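Local coordinates for protein A151R (African swine fever virus Georgia 2007/1, PDB 7CMA) that is of uncertain function but is known to be a non-structural viral protein that binds a zinc ion at a four-ligand site, at residues 29-34 and 92-97; 98-103 and 124-129; 114-119 and 140-145; 131-136 and 150-155. All blocks are in the same frame, centred on the assembly; numbering follows the deposited sequence.

Contact 1: 29-34 and 92-97; sequences GTILLL and IWSGEP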
# COMPACT_ATOMS: atom_id res chain seq x y z
N GLY A 29 24.22 13.81 3.04
CA GLY A 29 25.58 13.38 2.69
C GLY A 29 26.20 12.46 3.73
O GLY A 29 27.40 12.16 3.60
N THR A 30 25.42 11.98 4.70
CA THR A 30 25.97 11.12 5.79
C THR A 30 24.88 10.20 6.34
O THR A 30 23.75 10.68 6.56
CB THR A 30 26.64 11.96 6.88
OG1 THR A 30 27.04 11.09 7.93
CG2 THR A 30 25.74 13.04 7.45
N ILE A 31 25.21 8.92 6.52
CA ILE A 31 24.29 7.85 6.99
C ILE A 31 25.06 6.96 7.97
O ILE A 31 26.18 6.52 7.62
CB ILE A 31 23.73 7.04 5.81
CG1 ILE A 31 22.78 7.88 4.94
CG2 ILE A 31 23.07 5.76 6.30
CD1 ILE A 31 21.74 7.07 4.19
N LEU A 32 24.49 6.77 9.16
CA LEU A 32 24.99 5.80 10.17
C LEU A 32 24.23 4.48 10.03
O LEU A 32 22.99 4.51 9.88
CB LEU A 32 24.80 6.42 11.57
CG LEU A 32 25.64 7.66 11.85
CD1 LEU A 32 25.30 8.25 13.22
CD2 LEU A 32 27.13 7.34 11.77
N LEU A 33 24.96 3.37 10.01
CA LEU A 33 24.38 2.00 9.98
C LEU A 33 24.40 1.42 11.40
O LEU A 33 25.46 1.47 12.05
CB LEU A 33 25.21 1.14 9.01
CG LEU A 33 24.97 1.41 7.53
CD1 LEU A 33 25.69 2.67 7.08
CD2 LEU A 33 25.42 0.23 6.68
N LEU A 34 23.23 1.02 11.91
CA LEU A 34 23.07 0.51 13.30
C LEU A 34 22.57 -0.94 13.27
O LEU A 34 21.63 -1.23 12.49
CB LEU A 34 22.12 1.44 14.06
CG LEU A 34 22.65 2.84 14.36
CD1 LEU A 34 22.17 3.84 13.32
CD2 LEU A 34 22.26 3.29 15.76
N ILE A 92 19.11 2.53 9.81
CA ILE A 92 20.06 3.58 9.37
C ILE A 92 19.61 4.93 9.93
O ILE A 92 18.38 5.14 10.09
CB ILE A 92 20.19 3.60 7.83
CG1 ILE A 92 18.86 3.90 7.14
CG2 ILE A 92 20.80 2.30 7.34
CD1 ILE A 92 19.02 4.50 5.77
N TRP A 93 20.57 5.77 10.29
CA TRP A 93 20.32 7.19 10.66
C TRP A 93 20.87 8.10 9.56
O TRP A 93 22.06 8.01 9.27
CB TRP A 93 20.96 7.49 12.02
CG TRP A 93 20.85 8.93 12.42
CD1 TRP A 93 21.68 9.95 12.07
CD2 TRP A 93 19.79 9.53 13.19
NE1 TRP A 93 21.22 11.13 12.57
CE2 TRP A 93 20.03 10.92 13.21
CE3 TRP A 93 18.62 9.04 13.80
CZ2 TRP A 93 19.20 11.81 13.90
CZ3 TRP A 93 17.80 9.92 14.47
CH2 TRP A 93 18.09 11.28 14.52
N SER A 94 20.04 9.00 9.03
CA SER A 94 20.50 9.97 8.00
C SER A 94 20.66 11.36 8.62
O SER A 94 19.68 11.87 9.21
CB SER A 94 19.58 10.00 6.82
OG SER A 94 20.09 10.87 5.82
N GLY A 95 21.80 12.01 8.36
CA GLY A 95 22.05 13.42 8.70
C GLY A 95 22.93 13.55 9.94
O GLY A 95 23.51 12.53 10.36
N GLU A 96 23.10 14.78 10.43
CA GLU A 96 23.87 15.08 11.68
C GLU A 96 23.35 14.19 12.81
O GLU A 96 22.14 14.08 13.01
CB GLU A 96 23.74 16.56 12.03
CG GLU A 96 25.05 17.19 12.47
CD GLU A 96 25.20 17.38 13.97
OE1 GLU A 96 25.12 18.53 14.44
OE2 GLU A 96 25.41 16.37 14.67
N PRO A 97 24.23 13.44 13.50
CA PRO A 97 23.79 12.49 14.52
C PRO A 97 23.00 13.15 15.66
O PRO A 97 22.22 12.47 16.31
CB PRO A 97 25.10 11.89 15.07
CG PRO A 97 26.10 12.10 13.94
CD PRO A 97 25.68 13.39 13.28

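Contact 2: 98-103 and 124-129; sequences RTQIYF and STSVGP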
# COMPACT_ATOMS: atom_id res chain seq x y z
N ARG A 98 23.23 14.45 15.89
CA ARG A 98 22.68 15.16 17.08
C ARG A 98 21.32 15.78 16.72
O ARG A 98 21.18 16.34 15.62
CB ARG A 98 23.67 16.22 17.58
CG ARG A 98 24.65 15.70 18.62
CD ARG A 98 25.97 15.25 18.01
NE ARG A 98 26.86 16.37 17.73
CZ ARG A 98 27.82 16.36 16.82
NH1 ARG A 98 28.57 17.44 16.64
NH2 ARG A 98 28.02 15.29 16.07
N THR A 99 20.32 15.56 17.58
CA THR A 99 18.96 16.15 17.46
C THR A 99 18.60 16.86 18.77
O THR A 99 18.85 16.27 19.84
CB THR A 99 17.92 15.09 17.09
OG1 THR A 99 18.35 14.44 15.90
CG2 THR A 99 16.54 15.66 16.85
N GLN A 100 18.08 18.08 18.68
CA GLN A 100 17.56 18.84 19.84
C GLN A 100 16.18 18.29 20.21
O GLN A 100 15.34 18.14 19.30
CB GLN A 100 17.52 20.33 19.50
CG GLN A 100 18.87 20.90 19.10
CD GLN A 100 19.78 21.13 20.28
OE1 GLN A 100 19.34 21.23 21.42
NE2 GLN A 100 21.07 21.26 20.01
N ILE A 101 16.03 17.79 21.44
CA ILE A 101 14.78 17.15 21.93
C ILE A 101 14.40 17.77 23.27
O ILE A 101 15.30 18.30 23.95
CB ILE A 101 14.95 15.62 22.02
CG1 ILE A 101 15.88 15.21 23.17
CG2 ILE A 101 15.40 15.04 20.69
CD1 ILE A 101 15.58 13.84 23.74
N TYR A 102 13.11 17.78 23.58
CA TYR A 102 12.56 18.31 24.85
C TYR A 102 11.41 17.42 25.31
O TYR A 102 10.55 17.08 24.47
CB TYR A 102 12.10 19.76 24.67
CG TYR A 102 11.59 20.41 25.93
CD1 TYR A 102 12.44 20.70 26.99
CD2 TYR A 102 10.24 20.67 26.10
CE1 TYR A 102 11.97 21.27 28.16
CE2 TYR A 102 9.76 21.25 27.27
CZ TYR A 102 10.63 21.56 28.30
OH TYR A 102 10.15 22.13 29.44
N PHE A 103 11.41 17.05 26.60
CA PHE A 103 10.35 16.23 27.22
C PHE A 103 9.25 17.15 27.75
O PHE A 103 9.57 18.12 28.47
CB PHE A 103 10.91 15.37 28.35
CG PHE A 103 9.87 14.58 29.09
CD1 PHE A 103 9.22 13.52 28.47
CD2 PHE A 103 9.41 15.00 30.33
CE1 PHE A 103 8.20 12.84 29.12
CE2 PHE A 103 8.40 14.30 30.98
CZ PHE A 103 7.80 13.22 30.38
N SER A 124 15.84 22.96 24.96
CA SER A 124 16.05 21.60 24.38
C SER A 124 17.42 21.07 24.79
O SER A 124 18.27 21.88 25.21
CB SER A 124 15.90 21.63 22.88
OG SER A 124 16.97 22.33 22.28
N THR A 125 17.66 19.77 24.59
CA THR A 125 18.96 19.10 24.83
C THR A 125 19.41 18.37 23.55
O THR A 125 18.57 17.70 22.94
CB THR A 125 18.87 18.14 26.02
OG1 THR A 125 18.41 18.90 27.13
CG2 THR A 125 20.18 17.47 26.35
N SER A 126 20.68 18.53 23.19
CA SER A 126 21.33 17.83 22.05
C SER A 126 21.58 16.37 22.43
O SER A 126 22.31 16.14 23.40
CB SER A 126 22.60 18.52 21.65
OG SER A 126 22.77 18.50 20.24
N VAL A 127 21.11 15.45 21.60
CA VAL A 127 20.98 14.01 21.97
C VAL A 127 21.27 13.17 20.72
O VAL A 127 21.13 13.72 19.61
CB VAL A 127 19.59 13.74 22.57
CG1 VAL A 127 18.83 12.66 21.82
CG2 VAL A 127 19.67 13.41 24.05
N GLY A 128 21.97 12.04 20.91
CA GLY A 128 22.37 11.12 19.82
C GLY A 128 21.17 10.43 19.19
O GLY A 128 20.03 10.70 19.56
N PRO A 129 21.37 9.61 18.14
CA PRO A 129 20.26 9.02 17.39
C PRO A 129 19.48 7.94 18.16
O PRO A 129 18.35 7.69 17.80
CB PRO A 129 20.96 8.42 16.17
CG PRO A 129 22.35 8.09 16.67
CD PRO A 129 22.69 9.22 17.62

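Contact 3: 114-119 and 140-145; sequences HKCIKD and TKCTSF. With ZN (zinc ion), chain C.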
# COMPACT_ATOMS: atom_id res chain seq x y z
N HIS A 114 5.47 20.77 13.89
CA HIS A 114 4.54 21.62 14.68
C HIS A 114 5.34 22.22 15.83
O HIS A 114 6.15 21.51 16.41
CB HIS A 114 3.35 20.81 15.22
CG HIS A 114 2.33 21.63 15.93
ND1 HIS A 114 1.24 22.16 15.28
CD2 HIS A 114 2.21 21.98 17.22
CE1 HIS A 114 0.50 22.82 16.14
NE2 HIS A 114 1.07 22.73 17.34
N LYS A 115 5.11 23.50 16.12
CA LYS A 115 5.84 24.16 17.22
C LYS A 115 5.16 23.79 18.54
O LYS A 115 4.39 24.62 19.06
CB LYS A 115 5.99 25.66 17.00
CG LYS A 115 4.89 26.35 16.20
CD LYS A 115 4.82 27.82 16.52
CE LYS A 115 5.44 28.16 17.86
NZ LYS A 115 6.68 28.96 17.72
N CYS A 116 5.42 22.59 19.04
CA CYS A 116 4.82 22.13 20.31
C CYS A 116 5.48 22.86 21.48
O CYS A 116 4.78 23.16 22.45
CB CYS A 116 5.07 20.63 20.44
SG CYS A 116 3.94 19.60 19.47
N ILE A 117 6.77 23.17 21.36
CA ILE A 117 7.54 23.77 22.48
C ILE A 117 7.99 25.20 22.16
O ILE A 117 8.46 25.43 21.05
CB ILE A 117 8.74 22.87 22.82
CG1 ILE A 117 8.33 21.41 23.02
CG2 ILE A 117 9.51 23.40 24.02
CD1 ILE A 117 7.30 21.18 24.09
N LYS A 118 7.87 26.12 23.12
CA LYS A 118 8.32 27.53 22.96
C LYS A 118 9.72 27.69 23.56
O LYS A 118 10.12 26.83 24.36
CB LYS A 118 7.31 28.48 23.60
CG LYS A 118 7.18 28.38 25.12
CD LYS A 118 7.06 29.73 25.81
CE LYS A 118 8.03 29.89 26.96
NZ LYS A 118 8.66 31.23 26.97
N ASP A 119 10.51 28.64 23.02
CA ASP A 119 11.96 28.81 23.33
C ASP A 119 12.65 27.44 23.23
O ASP A 119 13.64 27.22 23.97
CB ASP A 119 12.15 29.44 24.72
CG ASP A 119 13.53 30.04 24.93
OD1 ASP A 119 14.11 30.54 23.95
OD2 ASP A 119 14.01 30.02 26.08
N THR A 140 3.39 12.71 18.00
CA THR A 140 2.96 12.46 16.61
C THR A 140 2.60 13.76 15.90
O THR A 140 2.35 13.72 14.69
CB THR A 140 1.75 11.53 16.60
OG1 THR A 140 0.68 12.22 17.25
CG2 THR A 140 2.02 10.22 17.29
N LYS A 141 2.56 14.87 16.64
CA LYS A 141 2.19 16.18 16.05
C LYS A 141 3.44 16.85 15.48
O LYS A 141 3.33 17.44 14.42
CB LYS A 141 1.54 17.07 17.11
CG LYS A 141 0.33 16.47 17.81
CD LYS A 141 -0.51 17.52 18.50
CE LYS A 141 -0.03 18.93 18.23
NZ LYS A 141 -0.94 19.95 18.81
N CYS A 142 4.56 16.76 16.18
CA CYS A 142 5.78 17.47 15.72
C CYS A 142 6.83 16.50 15.17
O CYS A 142 7.76 16.97 14.52
CB CYS A 142 6.39 18.28 16.86
SG CYS A 142 6.90 17.33 18.30
N THR A 143 6.69 15.20 15.44
CA THR A 143 7.75 14.25 15.02
C THR A 143 7.15 13.20 14.08
O THR A 143 6.29 12.43 14.51
CB THR A 143 8.50 13.67 16.22
OG1 THR A 143 8.78 14.72 17.16
CG2 THR A 143 9.79 12.97 15.84
N SER A 144 7.60 13.21 12.82
CA SER A 144 7.12 12.22 11.84
C SER A 144 8.27 11.32 11.42
O SER A 144 9.42 11.76 11.48
CB SER A 144 6.53 12.89 10.63
OG SER A 144 7.52 13.66 9.96
N PHE A 145 7.95 10.11 10.99
CA PHE A 145 9.00 9.20 10.49
C PHE A 145 8.58 8.58 9.16
O PHE A 145 7.37 8.49 8.93
CB PHE A 145 9.23 8.06 11.48
CG PHE A 145 9.70 8.41 12.87
CD1 PHE A 145 11.05 8.49 13.16
CD2 PHE A 145 8.79 8.61 13.89
CE1 PHE A 145 11.48 8.80 14.44
CE2 PHE A 145 9.22 8.92 15.17
CZ PHE A 145 10.56 9.01 15.45
ZN ZN C . 5.28 17.80 19.82

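Contact 4: 131-136 and 150-155; sequences IFNDRS and NIMSPN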
# COMPACT_ATOMS: atom_id res chain seq x y z
N ILE A 131 17.79 7.19 20.77
CA ILE A 131 16.47 7.34 21.46
C ILE A 131 15.34 7.26 20.42
O ILE A 131 14.19 7.03 20.82
CB ILE A 131 16.42 8.65 22.27
CG1 ILE A 131 15.15 8.72 23.12
CG2 ILE A 131 16.58 9.86 21.36
CD1 ILE A 131 15.03 9.98 23.96
N PHE A 132 15.66 7.42 19.13
CA PHE A 132 14.65 7.42 18.04
C PHE A 132 14.31 5.99 17.62
O PHE A 132 13.32 5.79 16.90
CB PHE A 132 15.13 8.26 16.86
CG PHE A 132 15.11 9.75 17.12
CD1 PHE A 132 13.93 10.46 17.05
CD2 PHE A 132 16.24 10.39 17.60
CE1 PHE A 132 13.91 11.82 17.32
CE2 PHE A 132 16.22 11.74 17.90
CZ PHE A 132 15.04 12.45 17.76
N ASN A 133 15.04 5.00 18.17
CA ASN A 133 14.83 3.56 17.88
C ASN A 133 13.39 3.16 18.25
O ASN A 133 12.80 2.39 17.51
CB ASN A 133 15.86 2.70 18.61
CG ASN A 133 15.80 1.24 18.23
OD1 ASN A 133 15.70 0.37 19.10
ND2 ASN A 133 15.89 0.96 16.94
N ASP A 134 12.88 3.64 19.40
CA ASP A 134 11.49 3.36 19.85
C ASP A 134 10.60 4.56 19.50
O ASP A 134 10.70 5.59 20.18
CB ASP A 134 11.46 3.06 21.36
CG ASP A 134 10.06 2.77 21.90
OD1 ASP A 134 9.15 2.58 21.09
OD2 ASP A 134 9.93 2.66 23.13
N ARG A 135 9.71 4.40 18.51
CA ARG A 135 8.90 5.50 17.94
C ARG A 135 7.74 5.84 18.88
O ARG A 135 7.21 6.96 18.78
CB ARG A 135 8.39 5.11 16.55
CG ARG A 135 9.51 4.92 15.53
CD ARG A 135 8.99 4.59 14.15
NE ARG A 135 10.02 4.69 13.14
CZ ARG A 135 9.80 4.54 11.84
NH1 ARG A 135 8.58 4.27 11.41
NH2 ARG A 135 10.80 4.65 10.98
N SER A 136 7.42 4.93 19.80
CA SER A 136 6.28 5.07 20.74
C SER A 136 6.37 6.28 21.66
O SER A 136 5.32 6.75 22.10
CB SER A 136 6.15 3.82 21.56
OG SER A 136 7.10 3.80 22.61
N ASN A 150 13.08 0.79 8.99
CA ASN A 150 14.56 0.62 8.95
C ASN A 150 15.24 1.99 8.85
O ASN A 150 16.48 2.02 8.88
CB ASN A 150 15.01 -0.29 7.81
CG ASN A 150 14.54 -1.71 7.99
OD1 ASN A 150 14.95 -2.39 8.93
ND2 ASN A 150 13.58 -2.12 7.18
N ILE A 151 14.47 3.07 8.69
CA ILE A 151 15.03 4.46 8.74
C ILE A 151 14.66 5.08 10.09
O ILE A 151 13.46 5.34 10.32
CB ILE A 151 14.55 5.32 7.56
CG1 ILE A 151 14.61 4.54 6.24
CG2 ILE A 151 15.36 6.61 7.50
CD1 ILE A 151 15.11 5.35 5.07
N MET A 152 15.63 5.13 10.99
CA MET A 152 15.42 5.56 12.40
C MET A 152 15.17 7.07 12.42
O MET A 152 14.40 7.52 13.30
CB MET A 152 16.65 5.22 13.25
CG MET A 152 16.33 4.99 14.72
SD MET A 152 17.83 4.75 15.73
CE MET A 152 19.08 5.48 14.69
N SER A 153 15.89 7.82 11.58
CA SER A 153 15.92 9.31 11.56
C SER A 153 14.54 9.84 11.22
O SER A 153 13.89 9.34 10.30
CB SER A 153 16.96 9.83 10.59
OG SER A 153 17.17 8.91 9.53
N PRO A 154 14.02 10.84 11.97
CA PRO A 154 12.78 11.51 11.60
C PRO A 154 12.83 12.07 10.17
O PRO A 154 13.88 12.56 9.76
CB PRO A 154 12.66 12.64 12.64
CG PRO A 154 13.41 12.11 13.84
CD PRO A 154 14.56 11.31 13.26
N ASN A 155 11.73 11.91 9.42
CA ASN A 155 11.50 12.54 8.09
C ASN A 155 11.42 14.06 8.27
O ASN A 155 10.42 14.53 8.84
CB ASN A 155 10.22 12.01 7.44
CG ASN A 155 10.05 12.46 6.01
OD1 ASN A 155 10.95 13.07 5.43
ND2 ASN A 155 8.91 12.16 5.42

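Contact 1: 29-34 and 92-97
Thr30-Leu34 and Ile92-Gly95 form an antiparallel pairing at one border of a five-stranded antiparallel sheet. Leu32 and Trp93 are its hydrogen-bonded pair: Leu32 N gives its hydrogen to Trp93 O at 2.7 Å, and Trp93 N returns one to Leu32 O at 2.8 Å, both donors in the carbonyl planes. Gly95 N reaches Thr30 O at 3.0 Å; at Gly95's backbone angles a beta carbon would jam against the preceding carbonyl.

On the face of Ile31, Leu33, Ile92 and Ser94, Ile31 CG2 rests 3.9 Å from Ile92 CB, the two side chains crossing obliquely. On the other face Leu32 CB meets Trp93 CB at 4.0 Å, while Leu32 CD1 reaches Pro97 CG, also at 4.0 Å and at about a right angle. Leu34 runs beside Trp93, pointing the same way. In Trp93, chi1 176° sets CG anti to the backbone N; the far end of the indole leads away from strand 30-35. Its NE1 donates to Glu96 O at 3.1 Å, an oxygen in the ring plane, though the donor stands above the carbonyl plane; this ties the ring to the loop after strand 90-94.

Strand 38-46 pairs with the far border of strand 30-35. Ile21 and Leu25 of helix 3-28 and Trp82 of helix 72-84 pack on the Ile31 face, and Ser94 OG bonds Glu24. The indole meets Pro129 and Phe132.

Contact 2: 98-103 and 124-129
The flat carboxamide of Gln100 stretches between two serines of the partner segment. Its OE1 accepts from Ser124 OG at 2.8 Å, the donor tilted 26° from the carbonyl plane. Its NE2 sits 3.2 Å from Ser126 OG, but the angle is too poor for a hydrogen bond. Gln100's CG is anti to the carbonyl carbon (chi1 -57°) and the chain bends at chi2 (-77°), which brings CD toward Ser124 and Ser126. The Tyr102 ring lies past the end of the pairing: Tyr102 CB comes within 4.4 Å of Ser124 CA, and the side chain packs on Phe120, Val123 and Ile117.

Thr99-Ile101 and Thr125-Val127 pair antiparallel. Thr99 and Val127 exchange bonds, Thr99 N to Val127 O at 2.9 Å and Val127 N to Thr99 O at 3.0 Å; the second is much more bent, with its donor above the carbonyl plane. Ile101 and Thr125 form the next hydrogen-bonded pair, with both bonds nearly straight. On the face opposite Gln100, Ile101 CD1 touches Val127 CG1 at 4.0 Å, the side chains crossing at about a right angle. At the start of the pairing Arg98 CB lies 3.6 Å from Ser126 OG, while its guanidinium turns away to a salt bridge with Glu96.

Strand 99-104 is the middle of a three-stranded antiparallel sheet, between 107-109 and 125-127. Helix 120-123 leads directly into Ser124, Thr99 packs on Trp93 of strand 90-94, and Ile101 on Trp138.

Contact 3: 114-119 and 140-145
Cys116 and Cys142 turn their sulfurs onto one zinc ion through different first torsions. In Cys116 SG is anti to the carbonyl carbon (chi1 -80°); in Cys142 it stands between the backbone N and the carbonyl carbon (chi1 61°). Each sulfur binds the metal at 2.3 Å, and Cys116 SG also lies 3.8 Å from Cys142 CB, so the two loops are in direct touch beside the ion.

His114 makes the other contacts across the loops. Its carbonyl O meets Cys142 CB at 3.3 Å and, across an inverse gamma turn centred on Lys115, takes a weak bond from Cys116 N. Its CB rests 3.5 Å from Lys141 O. The imidazole and the Lys141 chain lie side by side, pointing the same way. Lys141 CE, placed by a nearly eclipsed chi3 (4°), stands over one face of the ring, 3.9 Å from His114 CD2, in a modest CH-pi contact. NZ passes over the same face, 3.7 Å from His114 NE2, without a hydrogen bond between them.

His109 ND1 and Cys139 SG complete the site, and Cys139 with Cys142 makes a CxxC pair. Three cysteines and one histidine provide four protein ligands, as in structural zinc sites, and the metal joins the end of strand 107-109 to the irregular loops that carry the cysteines. With the three cysteines as thiolates the cluster would carry a net negative charge, which the Lys141 ammonium may partly offset.

Contact 4: 131-136 and 150-155
Phe132 packs against Met152 and Pro154 in a buried loop-on-loop contact, where the end of a short 3-10 segment, with Arg135 from the Asx turn after it, meets the irregular C-terminal segment 150-155. In that turn Asp134 OD1 takes bonds from both Ser136 N and Ser136 OG, arriving from the same face of the carboxylate.

Pro154 crosses the Phe132 side chain at about a right angle. Its CD stands over one face of the ring, 4.2 Å from the centroid and offset toward the rim, a CH-pi contact; its CG touches Phe132 CE1 at 3.5 Å. Trp138 stacks on Phe132 and the Trp93 ring meets it at about 45°, which makes an aromatic cluster.

Met152 works at the other end of the residue. CG, anti to the backbone N (chi1 -152°), lies 3.7 Å from Phe132 C, and SD lies 3.7 Å from Asn133 N.

The polar tie comes from Arg135, whose chain is extended from CG to NE. NH2 also bonds Phe148 O, so this one nitrogen serves two carbonyls. It donates to Ile151 O at 2.8 Å from Arg135 NH2, a rather bent bond (132° at the hydrogen) with the oxygen close to the guanidinium plane.

From the N terminus, the chain leaves helix 3-28 and enters contact 1, which closes a loop of 57 residues, holding three strands and helix 72-84, before any other contact opens. The remaining contacts interlock. Contact 2 opens with strand 99-104 and closes after contact 3 has begun, so these two cross; contact 3 in turn crosses contact 4, whereas contacts 2 and 4 follow in series. Contact 4 touches all three others. Its segment 150-155 returns to the large sheet, where Asn150 O and Met152 N hydrogen-bond to Ile92 of contact 1; its Ile131 packs on Ile101 of contact 2, in the small sheet, and its Arg135 on Phe145 of contact 3.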